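Side-chain contacts in ubiquitin-conjugating enzyme E2 U (Homo sapiens, PDB 1YRV), which catalyses the covalent attachment of ubiquitin to other proteins, taking ubiquitin over from the E1 activating enzyme as a thioester: residues I76-T79 with S80-Y84; E116-N119 with T120-L124; S65-G69 with L70-L74. One frame throughout, in Å; residues are numbered along the deposited sequence.

Contact 1 (I76-T79 with S80-Y84); sequences IHFT and SEYNY
Thr79 and Tyr82 close a type I beta turn as the chain leaves strand 71-77, in the loop that leads to strand 88-91 in the meander sheet of the UBC fold. Tyr82 N gives its hydrogen to Thr79 O at 2.7 Å, nearly straight at 161°. The side chain of Thr79 bends back over the same turn. Its OG1 lies 3.1 Å from Glu81 N, a doubtful hydrogen bond because that nitrogen is crowded in the model, and CB and CG of Glu81 pack on the hydroxyl oxygen. At the exposed corner, Ser80 OG donates to the anti side of Glu81 OE2, 3.0 Å away; the bend of the glutamate at chi2 brings its carboxylate back to the serine.

The inner side of the turn is aromatic. Phe78 and Tyr82 run side by side in the same direction, but their planes stand 68° apart with centroids separated by 4.9 Å, a T-shaped pair with Phe78 supplying the edge. Its CD2 comes over the tyrosine face toward the rim, 3.6 Å from Tyr82 CD1. Tyr82 reaches this position with CG anti to the backbone N (chi1 173°), which lays the ring alongside Phe78. Beyond the pair, Leu28 of helix 23-38 touches both rings, and Trp55 turns its ring almost at right angles to Phe78. In relatives such as UBE2L3 the corresponding loop takes part in binding E3 ligases, so a similar use here is plausible.

The phenol end is held from outside the turn: Tyr82 OH hydrogen-bonds Asp31 OD2 and Tyr122 O. On the ring face opposite Phe78, Asn83 CB sits over the centre, 3.8 Å above the plane.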
loop_
_atom_site.group_PDB
_atom_site.type_symbol
_atom_site.label_atom_id
_atom_site.label_comp_id
_atom_site.label_asym_id
_atom_site.label_seq_id
_atom_site.Cartn_x
_atom_site.Cartn_y
_atom_site.Cartn_z
ATOM N N ILE A 76 -2.674 5.770 -3.529
ATOM C CA ILE A 76 -1.599 5.301 -4.407
ATOM C C ILE A 76 -1.533 6.235 -5.619
ATOM O O ILE A 76 -2.504 6.366 -6.371
ATOM C CB ILE A 76 -1.859 3.842 -4.877
ATOM C CG1 ILE A 76 -1.963 2.929 -3.643
ATOM C CG2 ILE A 76 -0.760 3.382 -5.833
ATOM C CD1 ILE A 76 -2.072 1.479 -3.976
ATOM N N HIS A 77 -0.401 6.905 -5.773
ATOM C CA HIS A 77 -0.205 7.807 -6.877
ATOM C C HIS A 77 0.743 7.221 -7.904
ATOM O O HIS A 77 1.926 7.036 -7.648
ATOM C CB HIS A 77 0.355 9.126 -6.379
ATOM C CG HIS A 77 1.030 9.923 -7.448
ATOM N ND1 HIS A 77 0.341 10.510 -8.488
ATOM C CD2 HIS A 77 2.341 10.191 -7.666
ATOM C CE1 HIS A 77 1.196 11.105 -9.300
ATOM N NE2 HIS A 77 2.416 10.926 -8.825
ATOM N N PHE A 78 0.182 6.876 -9.052
ATOM C CA PHE A 78 0.959 6.387 -10.182
ATOM C C PHE A 78 1.404 7.600 -11.010
ATOM O O PHE A 78 0.846 8.702 -10.881
ATOM C CB PHE A 78 0.110 5.510 -11.078
ATOM C CG PHE A 78 -0.243 4.211 -10.463
ATOM C CD1 PHE A 78 -1.431 4.064 -9.764
ATOM C CD2 PHE A 78 0.617 3.112 -10.586
ATOM C CE1 PHE A 78 -1.763 2.839 -9.196
ATOM C CE2 PHE A 78 0.302 1.873 -10.017
ATOM C CZ PHE A 78 -0.888 1.719 -9.323
ATOM N N THR A 79 2.401 7.385 -11.854
ATOM C CA THR A 79 2.914 8.407 -12.747
ATOM C C THR A 79 2.826 7.884 -14.205
ATOM O O THR A 79 2.682 6.676 -14.449
ATOM C CB THR A 79 4.385 8.673 -12.478
ATOM O OG1 THR A 79 5.141 7.512 -12.864
ATOM C CG2 THR A 79 4.625 8.989 -11.011
ATOM N N SER A 80 2.963 8.802 -15.155
ATOM C CA SER A 80 2.917 8.483 -16.570
ATOM C C SER A 80 4.053 7.534 -16.941
ATOM O O SER A 80 4.122 7.042 -18.057
ATOM C CB SER A 80 2.976 9.782 -17.400
ATOM O OG SER A 80 4.120 10.550 -17.005
ATOM N N GLU A 81 4.937 7.252 -15.992
ATOM C CA GLU A 81 6.057 6.329 -16.234
ATOM C C GLU A 81 5.634 4.926 -15.812
ATOM O O GLU A 81 6.336 3.968 -16.083
ATOM C CB GLU A 81 7.268 6.727 -15.382
ATOM C CG GLU A 81 7.475 8.208 -15.332
ATOM C CD GLU A 81 7.731 8.738 -16.693
ATOM O OE1 GLU A 81 8.739 8.258 -17.270
ATOM O OE2 GLU A 81 6.936 9.592 -17.177
ATOM N N TYR A 82 4.466 4.810 -15.191
ATOM C CA TYR A 82 4.041 3.532 -14.685
ATOM C C TYR A 82 4.329 2.318 -15.494
ATOM O O TYR A 82 4.112 2.248 -16.714
ATOM C CB TYR A 82 2.568 3.467 -14.324
ATOM C CG TYR A 82 2.127 2.060 -13.947
ATOM C CD1 TYR A 82 2.758 1.359 -12.926
ATOM C CD2 TYR A 82 1.073 1.442 -14.600
ATOM C CE1 TYR A 82 2.349 0.082 -12.553
ATOM C CE2 TYR A 82 0.650 0.159 -14.235
ATOM C CZ TYR A 82 1.299 -0.512 -13.201
ATOM O OH TYR A 82 0.836 -1.752 -12.830
ATOM N N ASN A 83 4.778 1.357 -14.676
ATOM C CA ASN A 83 5.172 0.013 -14.999
ATOM C C ASN A 83 6.692 0.101 -15.140
ATOM O O ASN A 83 7.375 -0.847 -14.816
ATOM C CB ASN A 83 4.322 -0.358 -16.187
ATOM C CG ASN A 83 4.853 -1.470 -16.986
ATOM O OD1 ASN A 83 5.725 -1.238 -17.770
ATOM N ND2 ASN A 83 4.306 -2.683 -16.831
ATOM N N TYR A 84 7.232 1.246 -15.539
ATOM C CA TYR A 84 8.684 1.374 -15.573
ATOM C C TYR A 84 9.080 1.884 -14.176
ATOM O O TYR A 84 10.225 1.748 -13.751
ATOM C CB TYR A 84 9.146 2.401 -16.604
ATOM C CG TYR A 84 9.191 1.869 -18.012
ATOM C CD1 TYR A 84 10.029 0.805 -18.353
ATOM C CD2 TYR A 84 8.289 2.326 -18.967
ATOM C CE1 TYR A 84 9.944 0.199 -19.604
ATOM C CE2 TYR A 84 8.192 1.728 -20.202
ATOM C CZ TYR A 84 9.024 0.659 -20.510
ATOM O OH TYR A 84 8.902 0.064 -21.734
#

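Contact 2 (E116-N119 with T120-L124); sequences EKWN and TNYTL
Tyr122 OH lies 2.6 Å from the oxygen of a water that sits in the plane of the phenol ring and donates to Lys117 O, with 3.0 Å between that carbonyl oxygen and the water. The turn between them is a type I beta turn, closed by Tyr122 N to Asn119 O at 2.9 Å. The Trp118 and Tyr122 rings are nearly parallel, 16° apart, but so displaced that little of one lies over the other; the tighter touch is Trp118 CH2 against Tyr122 CB at 3.5 Å. Asn119 meets the tyrosine too, its CB 3.5 Å from Tyr122 CD2. With an alanine in place of Tyr122 the water on Lys117 O would probably lose its phenol partner, and Asn119 CB and Phe111 the ring they pack on.

This loop of the UBC fold follows the predicted active-site Cys108, whose side chain is about 12 Å from that of Lys117, and joins helix 110-113 to helix 124-135. Phe111 of the first stacks on Tyr122, while Trp118 NE1 hydrogen-bonds Asn83 O before strand 88-91. Thr123 N-caps helix 124-135, its OG1 bonding Ser126 N weakly, and Asp31 of helix 23-38 accepts from Leu124 N.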
loop_
_atom_site.group_PDB
_atom_site.type_symbol
_atom_site.label_atom_id
_atom_site.label_comp_id
_atom_site.label_asym_id
_atom_site.label_seq_id
_atom_site.Cartn_x
_atom_site.Cartn_y
_atom_site.Cartn_z
ATOM N N GLU A 116 16.061 -1.415 -7.876
ATOM C CA GLU A 116 16.439 -2.754 -8.267
ATOM C C GLU A 116 15.393 -3.767 -7.891
ATOM O O GLU A 116 15.397 -4.874 -8.415
ATOM C CB GLU A 116 17.769 -3.125 -7.615
ATOM C CG GLU A 116 18.881 -2.097 -7.819
ATOM C CD GLU A 116 20.250 -2.680 -7.478
ATOM O OE1 GLU A 116 20.621 -3.712 -8.090
ATOM O OE2 GLU A 116 20.955 -2.117 -6.602
ATOM N N LYS A 117 14.499 -3.385 -6.982
ATOM C CA LYS A 117 13.443 -4.270 -6.517
ATOM C C LYS A 117 12.151 -4.122 -7.297
ATOM O O LYS A 117 11.325 -5.016 -7.282
ATOM C CB LYS A 117 13.183 -4.061 -5.016
ATOM C CG LYS A 117 13.905 -5.049 -4.103
ATOM C CD LYS A 117 15.397 -5.061 -4.330
ATOM C CE LYS A 117 16.106 -6.200 -3.535
ATOM N NZ LYS A 117 15.666 -7.594 -3.957
ATOM N N TRP A 118 11.970 -3.012 -7.997
ATOM C CA TRP A 118 10.763 -2.857 -8.785
ATOM C C TRP A 118 10.737 -3.913 -9.883
ATOM O O TRP A 118 11.773 -4.401 -10.317
ATOM C CB TRP A 118 10.711 -1.467 -9.406
ATOM C CG TRP A 118 9.559 -1.295 -10.330
ATOM C CD1 TRP A 118 9.609 -1.031 -11.677
ATOM C CD2 TRP A 118 8.175 -1.365 -9.984
ATOM N NE1 TRP A 118 8.343 -0.932 -12.181
ATOM C CE2 TRP A 118 7.436 -1.128 -11.164
ATOM C CE3 TRP A 118 7.479 -1.606 -8.785
ATOM C CZ2 TRP A 118 6.046 -1.116 -11.193
ATOM C CZ3 TRP A 118 6.089 -1.595 -8.810
ATOM C CH2 TRP A 118 5.387 -1.349 -10.012
ATOM N N ASN A 119 9.547 -4.285 -10.319
ATOM C CA ASN A 119 9.435 -5.283 -11.368
ATOM C C ASN A 119 8.217 -4.909 -12.206
ATOM O O ASN A 119 7.144 -4.623 -11.664
ATOM C CB ASN A 119 9.262 -6.672 -10.749
ATOM C CG ASN A 119 9.442 -7.784 -11.752
ATOM O OD1 ASN A 119 8.720 -7.887 -12.747
ATOM N ND2 ASN A 119 10.423 -8.628 -11.503
ATOM N N THR A 120 8.362 -4.925 -13.522
ATOM C CA THR A 120 7.235 -4.538 -14.366
ATOM C C THR A 120 6.091 -5.531 -14.327
ATOM O O THR A 120 5.055 -5.336 -14.962
ATOM C CB THR A 120 7.646 -4.317 -15.829
ATOM O OG1 THR A 120 8.076 -5.561 -16.393
ATOM C CG2 THR A 120 8.755 -3.276 -15.919
ATOM N N ASN A 121 6.292 -6.596 -13.563
ATOM C CA ASN A 121 5.284 -7.632 -13.398
ATOM C C ASN A 121 4.353 -7.251 -12.289
ATOM O O ASN A 121 3.342 -7.908 -12.080
ATOM C CB ASN A 121 5.934 -8.940 -13.039
ATOM C CG ASN A 121 6.543 -9.616 -14.226
ATOM O OD1 ASN A 121 7.237 -8.989 -15.049
ATOM N ND2 ASN A 121 6.287 -10.910 -14.342
ATOM N N TYR A 122 4.722 -6.214 -11.553
ATOM C CA TYR A 122 3.881 -5.725 -10.480
ATOM C C TYR A 122 2.661 -4.975 -11.035
ATOM O O TYR A 122 2.803 -3.871 -11.537
ATOM C CB TYR A 122 4.662 -4.772 -9.609
ATOM C CG TYR A 122 5.455 -5.430 -8.517
ATOM C CD1 TYR A 122 4.821 -5.973 -7.410
ATOM C CD2 TYR A 122 6.846 -5.456 -8.568
ATOM C CE1 TYR A 122 5.549 -6.518 -6.369
ATOM C CE2 TYR A 122 7.594 -5.997 -7.544
ATOM C CZ TYR A 122 6.943 -6.533 -6.440
ATOM O OH TYR A 122 7.650 -7.108 -5.406
ATOM N N THR A 123 1.478 -5.562 -10.937
ATOM C CA THR A 123 0.243 -4.917 -11.402
ATOM C C THR A 123 -0.527 -4.343 -10.204
ATOM O O THR A 123 -0.186 -4.618 -9.062
ATOM C CB THR A 123 -0.680 -5.920 -12.072
ATOM O OG1 THR A 123 -1.065 -6.893 -11.097
ATOM C CG2 THR A 123 0.036 -6.619 -13.236
ATOM N N LEU A 124 -1.577 -3.563 -10.452
ATOM C CA LEU A 124 -2.350 -3.017 -9.335
ATOM C C LEU A 124 -2.684 -4.101 -8.300
ATOM O O LEU A 124 -2.607 -3.842 -7.100
ATOM C CB LEU A 124 -3.652 -2.368 -9.827
ATOM C CG LEU A 124 -4.553 -1.599 -8.834
ATOM C CD1 LEU A 124 -3.819 -0.435 -8.223
ATOM C CD2 LEU A 124 -5.807 -1.079 -9.561
HETATM O O HOH W 1 10.235 -7.385 -5.883
#

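Contact 3 (S65-G69 with L70-L74); sequences SVWQG and LVFQL
Trp67 and Phe72 meet across a tight turn, Phe72 CE1 lying over the face of the indole's five-membered ring, 3.3 Å from Trp67 CD1. The two planes are inclined at 46°, an oblique meeting, and CZ of the phenylalanine reaches Trp67 CG at 3.6 Å. Leu70 comes up beside them: its CD1 is 3.8 Å from Trp67 CD1 and packs on Trp67 CA as well. Trp67 has CG anti to its carbonyl carbon (chi1 -70°), which keeps the indole clear of its own C=O and turns it toward Phe72.

Two overlapping turns set these groups in place. Gln68 N bonds to Ser65 O at 2.9 Å in a type I turn, and Leu70 N to Trp67 O at 2.8 Å in a type II turn. Together they form part of the connection between strands 54-60 and 71-77 in the antiparallel meander of the E2 fold. Gly69, late in the second turn, has phi 94°, a backbone angle at which a CB would collide with the carbonyl oxygen of Gln68.

Farther out, Leu163 of helix 156-166 packs on both Trp67 and Leu70, and Phe91 of strand 88-91 touches Phe72. The Trp67 ring also meets that of His97, in the His-Pro-Asn sequence characteristic of E2 enzymes.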
loop_
_atom_site.group_PDB
_atom_site.type_symbol
_atom_site.label_atom_id
_atom_site.label_comp_id
_atom_site.label_asym_id
_atom_site.label_seq_id
_atom_site.Cartn_x
_atom_site.Cartn_y
_atom_site.Cartn_z
ATOM N N SER A 65 -2.468 -11.816 12.241
ATOM C CA SER A 65 -1.402 -10.836 12.340
ATOM C C SER A 65 -1.852 -9.787 13.354
ATOM O O SER A 65 -3.045 -9.670 13.688
ATOM C CB SER A 65 -1.144 -10.162 10.973
ATOM O OG SER A 65 -2.240 -9.343 10.587
ATOM N N VAL A 66 -0.886 -9.018 13.831
ATOM C CA VAL A 66 -1.176 -7.968 14.780
ATOM C C VAL A 66 -2.306 -7.039 14.324
ATOM O O VAL A 66 -3.064 -6.520 15.155
ATOM C CB VAL A 66 0.055 -7.136 15.047
ATOM C CG1 VAL A 66 -0.217 -6.213 16.201
ATOM C CG2 VAL A 66 1.228 -8.049 15.345
ATOM N N TRP A 67 -2.436 -6.851 13.011
ATOM C CA TRP A 67 -3.468 -5.976 12.463
ATOM C C TRP A 67 -4.764 -6.671 12.115
ATOM O O TRP A 67 -5.550 -6.135 11.332
ATOM C CB TRP A 67 -2.962 -5.249 11.217
ATOM C CG TRP A 67 -1.923 -4.235 11.531
ATOM C CD1 TRP A 67 -2.087 -2.874 11.673
ATOM C CD2 TRP A 67 -0.556 -4.507 11.808
ATOM N NE1 TRP A 67 -0.891 -2.298 12.027
ATOM C CE2 TRP A 67 0.059 -3.276 12.115
ATOM C CE3 TRP A 67 0.215 -5.683 11.828
ATOM C CZ2 TRP A 67 1.404 -3.182 12.440
ATOM C CZ3 TRP A 67 1.567 -5.588 12.157
ATOM C CH2 TRP A 67 2.143 -4.338 12.457
ATOM N N GLN A 68 -4.993 -7.849 12.682
ATOM C CA GLN A 68 -6.229 -8.568 12.410
ATOM C C GLN A 68 -7.418 -7.726 12.844
ATOM O O GLN A 68 -7.509 -7.308 13.995
ATOM C CB GLN A 68 -6.241 -9.916 13.134
ATOM C CG GLN A 68 -5.625 -11.044 12.319
ATOM C CD GLN A 68 -6.352 -12.365 12.502
ATOM O OE1 GLN A 68 -6.258 -13.001 13.548
ATOM N NE2 GLN A 68 -7.092 -12.772 11.483
ATOM N N GLY A 69 -8.322 -7.464 11.908
ATOM C CA GLY A 69 -9.487 -6.661 12.220
ATOM C C GLY A 69 -9.282 -5.191 11.901
ATOM O O GLY A 69 -10.218 -4.394 11.953
ATOM N N LEU A 70 -8.052 -4.824 11.572
ATOM C CA LEU A 70 -7.739 -3.446 11.238
ATOM C C LEU A 70 -7.785 -3.210 9.717
ATOM O O LEU A 70 -7.881 -4.159 8.926
ATOM C CB LEU A 70 -6.367 -3.098 11.817
ATOM C CG LEU A 70 -6.442 -3.011 13.350
ATOM C CD1 LEU A 70 -5.070 -3.111 14.012
ATOM C CD2 LEU A 70 -7.107 -1.706 13.695
ATOM N N VAL A 71 -7.703 -1.944 9.313
ATOM C CA VAL A 71 -7.766 -1.594 7.899
ATOM C C VAL A 71 -6.768 -0.508 7.517
ATOM O O VAL A 71 -6.769 0.567 8.105
ATOM C CB VAL A 71 -9.185 -1.112 7.526
ATOM C CG1 VAL A 71 -9.245 -0.724 6.055
ATOM C CG2 VAL A 71 -10.188 -2.228 7.798
ATOM N N PHE A 72 -5.919 -0.785 6.531
ATOM C CA PHE A 72 -4.941 0.201 6.087
ATOM C C PHE A 72 -5.607 1.062 5.018
ATOM O O PHE A 72 -6.044 0.561 3.974
ATOM C CB PHE A 72 -3.698 -0.487 5.510
ATOM C CG PHE A 72 -3.071 -1.521 6.432
ATOM C CD1 PHE A 72 -2.432 -1.150 7.614
ATOM C CD2 PHE A 72 -3.067 -2.861 6.084
ATOM C CE1 PHE A 72 -1.780 -2.116 8.430
ATOM C CE2 PHE A 72 -2.419 -3.823 6.888
ATOM C CZ PHE A 72 -1.777 -3.443 8.066
ATOM N N GLN A 73 -5.733 2.352 5.304
ATOM C CA GLN A 73 -6.328 3.292 4.354
ATOM C C GLN A 73 -5.195 4.085 3.723
ATOM O O GLN A 73 -4.540 4.883 4.384
ATOM C CB GLN A 73 -7.283 4.224 5.064
ATOM C CG GLN A 73 -8.510 3.522 5.539
ATOM C CD GLN A 73 -9.297 4.374 6.475
ATOM O OE1 GLN A 73 -8.846 4.653 7.584
ATOM N NE2 GLN A 73 -10.476 4.821 6.037
ATOM N N LEU A 74 -4.989 3.865 2.430
ATOM C CA LEU A 74 -3.897 4.486 1.705
ATOM C C LEU A 74 -4.343 5.205 0.442
ATOM O O LEU A 74 -5.498 5.124 0.029
ATOM C CB LEU A 74 -2.934 3.376 1.283
ATOM C CG LEU A 74 -2.575 2.331 2.325
ATOM C CD1 LEU A 74 -2.389 0.965 1.681
ATOM C CD2 LEU A 74 -1.338 2.775 3.048
#

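In the fold
From the N terminus, contact 3 comes first: it ends the connection from strand 54-60 and starts strand 71-77. Contact 1 takes up the far end of that strand, turning the chain toward strand 88-91, and contact 2 follows later, between helices 110-113 and 124-135. The three are in series; none nests or crosses. Contacts 1 and 3 sit on opposite sides of the chain's centre, about 25 Å apart between their centres, linked by their shared strand. Contacts 1 and 2 touch directly, loop against loop, with helix 23-38 as a common neighbour through Asp31. Contact 3 instead faces helix 156-166 near the C terminus.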